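Local coordinates for PPC domain-containing protein (Pyrococcus horikoshii, PDB 2DT4) that is of unknown function but belongs to the plant- and prokaryote-conserved (PPC) domain family and forms an assembly of three chains, at residues Y25-N28 / F29-E33. Sequence-based numbering, arbitrary orientation.
Sequences YIKN and FCKKE
The side chain of Lys31 crosses that of Lys27, one helical turn earlier, at a slant. Its CB lies 3.7 Å from the carbonyl oxygens of both Lys27 and Asn28. Because chi1 is -70°, CG lies beside the backbone N, 3.4 Å from Lys27 O, the atom that accepts the bond from Lys31 N. Beyond CG the chain is extended: CD passes 4.3 Å from Asn28 OD1, and CE comes 3.8 Å from Lys27 CG. Closer approaches between the two lysine tips, the nearness of Lys27 NZ included, are doubtful. At the end, Lys31 NZ donates to a water at 2.9 Å, which in turn donates to Asn28 OD1 at 2.6 Å. A second partner of Lys31 NZ is Glu85 OE2, in a long, weak ion pair.

Helix 22-33 is the single helix of the PPC domain here, lying on strands 85-95 and 114-123 of the mixed sheet. Its i to i+4 bonds are regular: Phe29 N, for example, meets Tyr25 O at 2.8 Å with an N-H...O angle of 166°. On another flank, Tyr25 CE2 packs at 4.2 Å from Phe29 CB, while Tyr25 OH bonds Leu141 O of the second subunit. The Phe29 ring, one face covered toward its rim by Glu33 CG, meets Tyr12 edge-to-face.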
ATOM      1  N   TYR A  25       2.950 -16.298 -10.441  1.00  9.64           N
ATOM      2  CA  TYR A  25       3.020 -15.462 -11.629  1.00  9.21           C
ATOM      3  C   TYR A  25       4.065 -14.364 -11.451  1.00  8.85           C
ATOM      4  O   TYR A  25       4.857 -14.112 -12.331  1.00  9.48           O
ATOM      5  CB  TYR A  25       1.652 -14.833 -11.937  1.00  8.72           C
ATOM      6  CG  TYR A  25       1.654 -13.857 -13.084  1.00 10.16           C
ATOM      7  CD1 TYR A  25       1.247 -14.233 -14.360  1.00 11.34           C
ATOM      8  CD2 TYR A  25       2.083 -12.553 -12.904  1.00 10.49           C
ATOM      9  CE1 TYR A  25       1.251 -13.329 -15.402  1.00 10.28           C
ATOM     10  CE2 TYR A  25       2.092 -11.650 -13.938  1.00 11.98           C
ATOM     11  CZ  TYR A  25       1.677 -12.045 -15.175  1.00 12.56           C
ATOM     12  OH  TYR A  25       1.659 -11.135 -16.188  1.00 13.78           O
ATOM     13  N   ILE A  26       4.086 -13.723 -10.288  1.00  8.36           N
ATOM     14  CA  ILE A  26       4.992 -12.603 -10.108  1.00  8.86           C
ATOM     15  C   ILE A  26       6.427 -13.148 -10.184  1.00  9.16           C
ATOM     16  O   ILE A  26       7.265 -12.529 -10.818  1.00  8.88           O
ATOM     17  CB  ILE A  26       4.719 -11.801  -8.792  1.00  9.03           C
ATOM     18  CG1 ILE A  26       3.363 -11.094  -8.874  1.00  8.72           C
ATOM     19  CG2 ILE A  26       5.843 -10.776  -8.562  1.00 11.26           C
ATOM     20  CD1 ILE A  26       2.869 -10.629  -7.569  1.00 10.20           C
ATOM     21  N   LYS A  27       6.691 -14.308  -9.575  1.00  9.60           N
ATOM     22  CA  LYS A  27       8.003 -14.959  -9.663  1.00  9.20           C
ATOM     23  C   LYS A  27       8.398 -15.248 -11.114  1.00  8.66           C
ATOM     24  O   LYS A  27       9.510 -14.904 -11.557  1.00  9.27           O
ATOM     25  CB  LYS A  27       8.029 -16.244  -8.846  1.00 10.16           C
ATOM     26  CG  LYS A  27       9.338 -17.020  -9.009  1.00 11.16           C
ATOM     27  CD  LYS A  27       9.432 -18.238  -8.077  1.00 17.68           C
ATOM     28  CE  LYS A  27      10.722 -18.973  -8.327  1.00 22.16           C
ATOM     29  NZ  LYS A  27      11.226 -19.907  -7.253  1.00 27.36           N
ATOM     30  N   ASN A  28       7.478 -15.854 -11.867  1.00  8.98           N
ATOM     31  CA  ASN A  28       7.750 -16.203 -13.255  1.00  9.18           C
ATOM     32  C   ASN A  28       7.956 -14.964 -14.143  1.00  9.18           C
ATOM     33  O   ASN A  28       8.778 -14.964 -15.081  1.00  9.81           O
ATOM     34  CB  ASN A  28       6.606 -17.085 -13.783  1.00  9.77           C
ATOM     35  CG  ASN A  28       6.697 -18.526 -13.243  1.00 10.20           C
ATOM     36  OD1 ASN A  28       7.792 -18.975 -12.849  1.00 13.49           O
ATOM     37  ND2 ASN A  28       5.573 -19.243 -13.221  1.00 11.05           N
ATOM     38  N   PHE A  29       7.169 -13.929 -13.873  1.00  9.02           N
ATOM     39  CA  PHE A  29       7.346 -12.632 -14.525  1.00  9.32           C
ATOM     40  C   PHE A  29       8.809 -12.139 -14.290  1.00  8.80           C
ATOM     41  O   PHE A  29       9.504 -11.746 -15.243  1.00  8.73           O
ATOM     42  CB  PHE A  29       6.296 -11.635 -14.041  1.00  9.23           C
ATOM     43  CG  PHE A  29       6.556 -10.227 -14.459  1.00 12.36           C
ATOM     44  CD1 PHE A  29       7.307  -9.408 -13.635  1.00 14.16           C
ATOM     45  CD2 PHE A  29       6.046  -9.702 -15.633  1.00 17.92           C
ATOM     46  CE1 PHE A  29       7.540  -8.104 -13.973  1.00 15.75           C
ATOM     47  CE2 PHE A  29       6.320  -8.380 -15.965  1.00 17.19           C
ATOM     48  CZ  PHE A  29       7.104  -7.623 -15.125  1.00 13.04           C
ATOM     49  N   CYS A  30       9.251 -12.117 -13.037  1.00  8.73           N
ATOM     50  CA  CYS A  30      10.573 -11.627 -12.722  1.00  9.29           C
ATOM     51  C   CYS A  30      11.630 -12.523 -13.373  1.00 10.60           C
ATOM     52  O   CYS A  30      12.611 -12.020 -13.856  1.00  9.98           O
ATOM     53  CB  CYS A  30      10.802 -11.501 -11.215  1.00  9.60           C
ATOM     54  SG  CYS A  30       9.779 -10.208 -10.463  1.00  9.79           S
ATOM     55  N   LYS A  31      11.417 -13.838 -13.417  1.00 11.02           N
ATOM     56  CA  LYS A  31      12.394 -14.703 -14.094  1.00 11.43           C
ATOM     57  C   LYS A  31      12.542 -14.353 -15.553  1.00 12.06           C
ATOM     58  O   LYS A  31      13.676 -14.254 -16.067  1.00 13.47           O
ATOM     59  CB  LYS A  31      12.038 -16.171 -13.922  1.00 12.03           C
ATOM     60  CG  LYS A  31      12.236 -16.647 -12.527  1.00 13.73           C
ATOM     61  CD  LYS A  31      11.953 -18.143 -12.431  1.00 18.14           C
ATOM     62  CE  LYS A  31      12.186 -18.590 -11.040  1.00 22.61           C
ATOM     63  NZ  LYS A  31      11.944 -20.074 -10.882  1.00 26.59           N
ATOM     64  N   LYS A  32      11.415 -14.145 -16.215  1.00 12.32           N
ATOM     65  CA  LYS A  32      11.398 -13.794 -17.610  1.00 13.06           C
ATOM     66  C   LYS A  32      12.097 -12.468 -17.855  1.00 12.06           C
ATOM     67  O   LYS A  32      12.897 -12.338 -18.788  1.00 13.11           O
ATOM     68  CB  LYS A  32       9.970 -13.726 -18.139  1.00 14.05           C
ATOM     69  CG  LYS A  32       9.914 -13.434 -19.630  1.00 17.36           C
ATOM     70  CD  LYS A  32      10.826 -14.320 -20.439  1.00 24.90           C
ATOM     71  CE  LYS A  32      10.639 -14.087 -21.931  1.00 27.42           C
ATOM     72  NZ  LYS A  32      10.739 -12.633 -22.300  1.00 31.52           N
ATOM     73  N   GLU A  33      11.815 -11.480 -17.018  1.00 10.55           N
ATOM     74  CA  GLU A  33      12.368 -10.139 -17.209  1.00 11.16           C
ATOM     75  C   GLU A  33      13.789  -9.986 -16.688  1.00 10.86           C
ATOM     76  O   GLU A  33      14.411  -8.937 -16.878  1.00 10.92           O
ATOM     77  CB  GLU A  33      11.481  -9.113 -16.497  1.00 11.37           C
ATOM     78  CG  GLU A  33      10.092  -8.988 -17.077  1.00 13.65           C
ATOM     79  CD  GLU A  33      10.116  -8.379 -18.458  1.00 17.38           C
ATOM     80  OE1 GLU A  33       9.662  -9.068 -19.392  1.00 23.14           O
ATOM     81  OE2 GLU A  33      10.638  -7.262 -18.651  1.00 14.58           O
TER
HETATM   82  O   HOH W   1       9.086 -20.570 -11.187  1.00 38.76           O